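PDB 3GZ5: MutT/nudix family protein from Shewanella oneidensis, which acts as an ADP-ribose-dependent transcriptional regulator of NAD metabolism, combining a Nudix domain with a winged helix-turn-helix domain that probably binds DNA. Local coordinates for residues 24-30 against 106-112; 199-205 against 232-238. All coordinates share one frame; numbering follows the deposited sequence.

Contact 1 of 2, residues 24-30 against 106-112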
loop_
_atom_site.group_PDB
_atom_site.type_symbol
_atom_site.label_atom_id
_atom_site.label_comp_id
_atom_site.label_asym_id
_atom_site.label_seq_id
_atom_site.Cartn_x
_atom_site.Cartn_y
_atom_site.Cartn_z
ATOM N N THR B 24 -16.681 -5.152 3.412
ATOM C CA THR B 24 -16.085 -6.424 3.784
ATOM C C THR B 24 -14.561 -6.325 3.893
ATOM O O THR B 24 -13.945 -5.322 3.502
ATOM C CB THR B 24 -16.468 -7.555 2.807
ATOM O OG1 THR B 24 -15.996 -7.236 1.490
ATOM C CG2 THR B 24 -18.021 -7.793 2.776
ATOM N N VAL B 25 -13.955 -7.357 4.454
ATOM C CA VAL B 25 -12.512 -7.458 4.484
ATOM C C VAL B 25 -12.214 -8.795 3.784
ATOM O O VAL B 25 -12.974 -9.727 3.966
ATOM C CB VAL B 25 -11.978 -7.373 5.973
ATOM C CG1 VAL B 25 -10.484 -7.385 6.019
ATOM C CG2 VAL B 25 -12.455 -6.090 6.643
ATOM N N ASP B 26 -11.169 -8.866 2.949
ATOM C CA ASP B 26 -10.760 -10.116 2.276
ATOM C C ASP B 26 -9.256 -10.297 2.413
ATOM O O ASP B 26 -8.538 -9.359 2.688
ATOM C CB ASP B 26 -11.102 -10.108 0.770
ATOM C CG ASP B 26 -12.600 -10.271 0.499
ATOM O OD1 ASP B 26 -13.124 -9.646 -0.426
ATOM O OD2 ASP B 26 -13.274 -11.011 1.235
ATOM N N ALA B 27 -8.793 -11.511 2.169
ATOM C CA ALA B 27 -7.386 -11.863 2.243
ATOM C C ALA B 27 -7.049 -12.849 1.140
ATOM O O ALA B 27 -7.754 -13.856 0.953
ATOM C CB ALA B 27 -7.074 -12.482 3.573
ATOM N N VAL B 28 -5.986 -12.519 0.404
ATOM C CA VAL B 28 -5.263 -13.463 -0.439
ATOM C C VAL B 28 -4.129 -14.072 0.401
ATOM O O VAL B 28 -3.101 -13.434 0.656
ATOM C CB VAL B 28 -4.731 -12.807 -1.724
ATOM C CG1 VAL B 28 -4.218 -13.863 -2.668
ATOM C CG2 VAL B 28 -5.843 -11.987 -2.424
ATOM N N LEU B 29 -4.357 -15.292 0.875
ATOM C CA LEU B 29 -3.388 -16.009 1.658
ATOM C C LEU B 29 -2.671 -16.993 0.743
ATOM O O LEU B 29 -3.315 -17.876 0.157
ATOM C CB LEU B 29 -4.096 -16.749 2.782
ATOM C CG LEU B 29 -3.361 -17.834 3.579
ATOM C CD1 LEU B 29 -2.251 -17.260 4.448
ATOM C CD2 LEU B 29 -4.379 -18.608 4.444
ATOM N N PHE B 30 -1.351 -16.827 0.624
ATOM C CA PHE B 30 -0.488 -17.705 -0.174
ATOM C C PHE B 30 0.324 -18.604 0.717
ATOM O O PHE B 30 0.720 -18.240 1.825
ATOM C CB PHE B 30 0.542 -16.909 -0.993
ATOM C CG PHE B 30 -0.036 -16.030 -2.025
ATOM C CD1 PHE B 30 -0.333 -16.517 -3.279
ATOM C CD2 PHE B 30 -0.236 -14.697 -1.770
ATOM C CE1 PHE B 30 -0.854 -15.686 -4.269
ATOM C CE2 PHE B 30 -0.766 -13.866 -2.744
ATOM C CZ PHE B 30 -1.072 -14.371 -4.001
ATOM N N THR B 106 -14.322 -3.255 -0.359
ATOM C CA THR B 106 -13.607 -4.367 0.226
ATOM C C THR B 106 -12.157 -3.973 0.581
ATOM O O THR B 106 -11.398 -3.482 -0.260
ATOM C CB THR B 106 -13.654 -5.663 -0.680
ATOM O OG1 THR B 106 -13.594 -6.834 0.154
ATOM C CG2 THR B 106 -12.486 -5.712 -1.594
ATOM N N VAL B 107 -11.796 -4.184 1.840
ATOM C CA VAL B 107 -10.430 -3.972 2.281
ATOM C C VAL B 107 -9.670 -5.303 2.129
ATOM O O VAL B 107 -9.980 -6.303 2.803
ATOM C CB VAL B 107 -10.382 -3.428 3.719
ATOM C CG1 VAL B 107 -8.946 -3.073 4.103
ATOM C CG2 VAL B 107 -11.351 -2.213 3.877
ATOM N N CYS B 108 -8.721 -5.317 1.199
ATOM C CA CYS B 108 -8.001 -6.532 0.829
ATOM C C CYS B 108 -6.629 -6.581 1.440
ATOM O O CYS B 108 -5.910 -5.587 1.422
ATOM C CB CYS B 108 -7.888 -6.703 -0.700
ATOM S SG CYS B 108 -7.428 -8.452 -1.136
ATOM N N TYR B 109 -6.294 -7.751 1.991
ATOM C CA TYR B 109 -5.021 -8.055 2.631
ATOM C C TYR B 109 -4.296 -9.138 1.837
ATOM O O TYR B 109 -4.958 -9.936 1.135
ATOM C CB TYR B 109 -5.253 -8.582 4.058
ATOM C CG TYR B 109 -5.644 -7.493 5.042
ATOM C CD1 TYR B 109 -4.703 -6.959 5.920
ATOM C CD2 TYR B 109 -6.928 -6.978 5.063
ATOM C CE1 TYR B 109 -5.036 -5.944 6.811
ATOM C CE2 TYR B 109 -7.278 -5.942 5.944
ATOM C CZ TYR B 109 -6.329 -5.442 6.814
ATOM O OH TYR B 109 -6.654 -4.426 7.682
ATOM N N THR B 110 -2.954 -9.128 1.928
ATOM C CA THR B 110 -2.122 -10.268 1.543
ATOM C C THR B 110 -1.626 -10.968 2.789
ATOM O O THR B 110 -1.246 -10.319 3.768
ATOM C CB THR B 110 -0.851 -9.886 0.719
ATOM O OG1 THR B 110 -1.223 -9.092 -0.399
ATOM C CG2 THR B 110 -0.179 -11.173 0.165
ATOM N N ALA B 111 -1.624 -12.293 2.755
ATOM C CA ALA B 111 -1.036 -13.039 3.831
ATOM C C ALA B 111 -0.151 -14.188 3.344
ATOM O O ALA B 111 -0.282 -14.663 2.204
ATOM C CB ALA B 111 -2.143 -13.545 4.827
ATOM N N LEU B 112 0.730 -14.635 4.234
ATOM C CA LEU B 112 1.613 -15.767 3.987
ATOM C C LEU B 112 1.665 -16.686 5.196
ATOM O O LEU B 112 1.748 -16.236 6.344
ATOM C CB LEU B 112 3.035 -15.288 3.627
ATOM C CG LEU B 112 3.324 -14.521 2.321
ATOM C CD1 LEU B 112 4.822 -14.172 2.181
ATOM C CD2 LEU B 112 2.907 -15.361 1.122
#
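F30 CB presses on L112 CD2 at 3.5 Å, while the rim of its ring meets T110, CE2 lying 4.0 Å from CG2. Turning CG anti to the carbonyl carbon (chi1 -64°) swings the ring back beside its own backbone N, along the face shared with V28 and C108. Helix 145-162 closes over the F30 end of this face, A152 touching V28 and F30. On the other face V25 CG1 meets Y109 CE2 at 3.5 Å and L29 CD1 reaches A111 CB at 3.7 Å; the small A111 lets L29 close in, and A27 lies under helix 68-80 beside the larger V25 and Y109. That helix covers all three, so the pair lies in the helix-flanked mixed sheet of the Nudix fold. Six backbone hydrogen bonds join these parallel strands, F30 N to A111 O being nearly straight (172°). T24, D26 and T106 continue the F30 face at the start of the contact, which is more polar and at T24 opens partly to solvent. There T24 OG1 lies 2.8 Å from T106 OG1, which in turn donates to D26 OD1 at 2.9 Å, approaching from above the carboxylate plane. Threonine suits T106, since its hydroxyl can hold the buried D26 while its branched carbon fits an extended strand.

Contact 2 of 2, residues 199-205 against 232-238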
loop_
_atom_site.group_PDB
_atom_site.type_symbol
_atom_site.label_atom_id
_atom_site.label_comp_id
_atom_site.label_asym_id
_atom_site.label_seq_id
_atom_site.Cartn_x
_atom_site.Cartn_y
_atom_site.Cartn_z
ATOM N N ARG B 199 23.407 -10.960 0.034
ATOM C CA ARG B 199 22.367 -10.035 0.523
ATOM C C ARG B 199 21.679 -10.541 1.804
ATOM O O ARG B 199 21.485 -9.773 2.751
ATOM C CB ARG B 199 21.358 -9.684 -0.582
ATOM C CG ARG B 199 21.650 -8.335 -1.293
ATOM C CD ARG B 199 20.945 -8.208 -2.663
ATOM N NE ARG B 199 19.604 -7.609 -2.587
ATOM C CZ ARG B 199 18.473 -8.288 -2.363
ATOM N NH1 ARG B 199 18.491 -9.608 -2.181
ATOM N NH2 ARG B 199 17.316 -7.644 -2.320
ATOM N N VAL B 200 21.358 -11.833 1.846
ATOM C CA VAL B 200 20.779 -12.437 3.046
ATOM C C VAL B 200 21.664 -12.207 4.287
ATOM O O VAL B 200 21.185 -11.661 5.292
ATOM C CB VAL B 200 20.479 -13.944 2.868
ATOM C CG1 VAL B 200 20.142 -14.579 4.203
ATOM C CG2 VAL B 200 19.341 -14.160 1.886
ATOM N N GLU B 201 22.943 -12.598 4.187
ATOM C CA GLU B 201 23.902 -12.528 5.292
ATOM C C GLU B 201 24.051 -11.115 5.833
ATOM O O GLU B 201 24.212 -10.919 7.040
ATOM C CB GLU B 201 25.268 -13.100 4.890
ATOM C CG GLU B 201 25.284 -14.645 4.726
ATOM C CD GLU B 201 26.669 -15.238 4.368
ATOM O OE1 GLU B 201 27.692 -14.868 4.995
ATOM O OE2 GLU B 201 26.730 -16.109 3.468
ATOM N N GLN B 202 23.954 -10.132 4.948
ATOM C CA GLN B 202 24.121 -8.738 5.331
ATOM C C GLN B 202 22.851 -8.102 5.908
ATOM O O GLN B 202 22.929 -7.237 6.783
ATOM C CB GLN B 202 24.663 -7.943 4.143
ATOM C CG GLN B 202 26.165 -8.173 3.933
ATOM C CD GLN B 202 26.629 -7.930 2.505
ATOM O OE1 GLN B 202 27.437 -8.698 1.973
ATOM N NE2 GLN B 202 26.127 -6.861 1.877
ATOM N N ALA B 203 21.690 -8.539 5.417
ATOM C CA ALA B 203 20.397 -8.180 5.997
ATOM C C ALA B 203 20.365 -8.609 7.461
ATOM O O ALA B 203 19.808 -7.915 8.312
ATOM C CB ALA B 203 19.290 -8.848 5.246
ATOM N N ASP B 204 20.969 -9.756 7.748
ATOM C CA ASP B 204 21.091 -10.194 9.113
ATOM C C ASP B 204 19.698 -10.487 9.703
ATOM O O ASP B 204 19.359 -10.045 10.815
ATOM C CB ASP B 204 21.797 -9.090 9.889
ATOM C CG ASP B 204 22.290 -9.550 11.203
ATOM O OD1 ASP B 204 22.864 -10.661 11.251
ATOM O OD2 ASP B 204 22.079 -8.804 12.183
ATOM N N LEU B 205 18.912 -11.237 8.933
ATOM C CA LEU B 205 17.481 -11.463 9.183
ATOM C C LEU B 205 17.138 -12.898 9.511
ATOM O O LEU B 205 16.011 -13.196 9.941
ATOM C CB LEU B 205 16.662 -11.047 7.957
ATOM C CG LEU B 205 16.541 -9.546 7.716
ATOM C CD1 LEU B 205 15.951 -9.300 6.327
ATOM C CD2 LEU B 205 15.681 -8.900 8.817
ATOM N N TYR B 232 11.689 -5.419 7.474
ATOM C CA TYR B 232 12.970 -5.105 6.812
ATOM C C TYR B 232 12.875 -5.056 5.285
ATOM O O TYR B 232 12.397 -6.010 4.650
ATOM C CB TYR B 232 14.071 -6.089 7.213
ATOM C CG TYR B 232 15.426 -5.729 6.624
ATOM C CD1 TYR B 232 16.409 -5.106 7.409
ATOM C CD2 TYR B 232 15.721 -5.999 5.277
ATOM C CE1 TYR B 232 17.648 -4.765 6.874
ATOM C CE2 TYR B 232 16.956 -5.667 4.728
ATOM C CZ TYR B 232 17.915 -5.046 5.528
ATOM O OH TYR B 232 19.133 -4.716 4.977
ATOM N N ARG B 233 13.368 -3.962 4.709
ATOM C CA ARG B 233 13.467 -3.811 3.254
ATOM C C ARG B 233 14.892 -3.454 2.809
ATOM O O ARG B 233 15.503 -2.530 3.359
ATOM C CB ARG B 233 12.495 -2.728 2.753
ATOM C CG ARG B 233 11.006 -2.995 3.043
ATOM C CD ARG B 233 10.469 -4.284 2.361
ATOM N NE ARG B 233 9.083 -4.612 2.739
ATOM C CZ ARG B 233 8.735 -5.364 3.783
ATOM N NH1 ARG B 233 9.654 -5.894 4.575
ATOM N NH2 ARG B 233 7.448 -5.593 4.036
ATOM N N PHE B 234 15.409 -4.178 1.808
ATOM C CA PHE B 234 16.653 -3.798 1.137
ATOM C C PHE B 234 16.383 -2.547 0.323
ATOM O O PHE B 234 15.300 -2.392 -0.250
ATOM C CB PHE B 234 17.140 -4.880 0.162
ATOM C CG PHE B 234 17.484 -6.188 0.805
ATOM C CD1 PHE B 234 18.711 -6.369 1.435
ATOM C CD2 PHE B 234 16.594 -7.260 0.748
ATOM C CE1 PHE B 234 19.039 -7.591 2.011
ATOM C CE2 PHE B 234 16.911 -8.486 1.316
ATOM C CZ PHE B 234 18.130 -8.652 1.957
ATOM N N LEU B 235 17.369 -1.662 0.267
ATOM C CA LEU B 235 17.284 -0.464 -0.573
ATOM C C LEU B 235 17.472 -0.777 -2.071
ATOM O O LEU B 235 16.766 -0.236 -2.935
ATOM C CB LEU B 235 18.259 0.605 -0.067
ATOM C CG LEU B 235 17.627 1.745 0.749
ATOM C CD1 LEU B 235 16.918 1.235 2.007
ATOM C CD2 LEU B 235 18.664 2.822 1.109
ATOM N N ARG B 236 18.412 -1.664 -2.372
ATOM C CA ARG B 236 18.635 -2.125 -3.734
ATOM C C ARG B 236 17.839 -3.398 -4.013
ATOM O O ARG B 236 17.706 -4.263 -3.131
ATOM C CB ARG B 236 20.139 -2.342 -4.028
ATOM C CG ARG B 236 21.111 -2.413 -2.800
ATOM C CD ARG B 236 20.885 -3.627 -1.832
ATOM N NE ARG B 236 20.121 -3.274 -0.620
ATOM C CZ ARG B 236 20.644 -2.769 0.500
ATOM N NH1 ARG B 236 21.947 -2.533 0.599
ATOM N NH2 ARG B 236 19.866 -2.487 1.535
ATOM N N ASN B 237 17.309 -3.494 -5.238
ATOM C CA ASN B 237 16.635 -4.704 -5.727
ATOM C C ASN B 237 17.542 -5.934 -5.748
ATOM O O ASN B 237 18.771 -5.817 -5.716
ATOM C CB ASN B 237 16.044 -4.477 -7.124
ATOM C CG ASN B 237 17.058 -3.890 -8.111
ATOM O OD1 ASN B 237 17.701 -2.870 -7.836
ATOM N ND2 ASN B 237 17.187 -4.523 -9.276
ATOM N N LEU B 238 16.921 -7.110 -5.810
ATOM C CA LEU B 238 17.631 -8.388 -5.848
ATOM C C LEU B 238 18.378 -8.594 -7.181
ATOM O O LEU B 238 17.760 -8.694 -8.253
ATOM C CB LEU B 238 16.628 -9.518 -5.611
ATOM C CG LEU B 238 17.064 -10.970 -5.418
ATOM C CD1 LEU B 238 15.849 -11.793 -5.004
ATOM C CD2 LEU B 238 17.728 -11.555 -6.665
#
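R199 reaches from its helix across the ring of F234 to the last residues of the modelled chain. Its CB lies 4.1 Å from F234 CE1, and the aliphatic chain then runs out to a bend at chi3 (90°) that turns the guanidinium back over the ring. NE, 3.7 Å from N237 O, is buried without a hydrogen-bond partner. CZ stands 3.9 Å from the F234 centroid, 15° off the ring normal, in a cation-pi contact whose planes are tilted by 32°. NH1 meets L238 CG at 3.8 Å. NH2 lies 3.2 Å from F234 CD2 and gives a weak hydrogen bond of 3.5 Å to R236 O, which lies in the guanidinium plane. L238 CA covers the other guanidinium face, so the charge is sandwiched between ring and backbone, a place arginine suits by being flat and cationic at once. Further along, A203 CB touches F234 CE1 at 3.5 Å; its small side chain lets the helix come close to the ring. L205 lies over one face of Y232, L205 CD1 being 3.5 Å from Y232 CD2, while Y232 CE2 sits over the F234 face turned away from R199. Were Y232 replaced by alanine, L205 would probably lose its aromatic partner and that F234 face the packing of the Y232 ring. Helix 193-203 directly precedes the hairpin 206-213/220-225, the position of the recognition helix in a winged helix. After the hairpin the tail returns past this helix, where L238 packs on helix 176-187 and on L161 of helix 145-162.

Overall arrangement
Contact 1 closes in the chain before contact 2 opens, and the two do not touch: their centres are 26 Å apart and their nearest atoms about 9 Å. One pairs strands in the Nudix core, the other packs the C-terminal tail on a helix of the winged-helix region. Helix 145-162 spans both, meeting contact 1 through A152 and L156 and contact 2 through L161 and Y162, and so links the two domains physically. The bound sodium ion, at I122, V125 and V128, belongs to the Nudix side, about 12 Å from the side chain of L29. Both regions also reach the second subunit: V107 packs on T92 of that subunit, and L235 O accepts a hydrogen bond from its Y162.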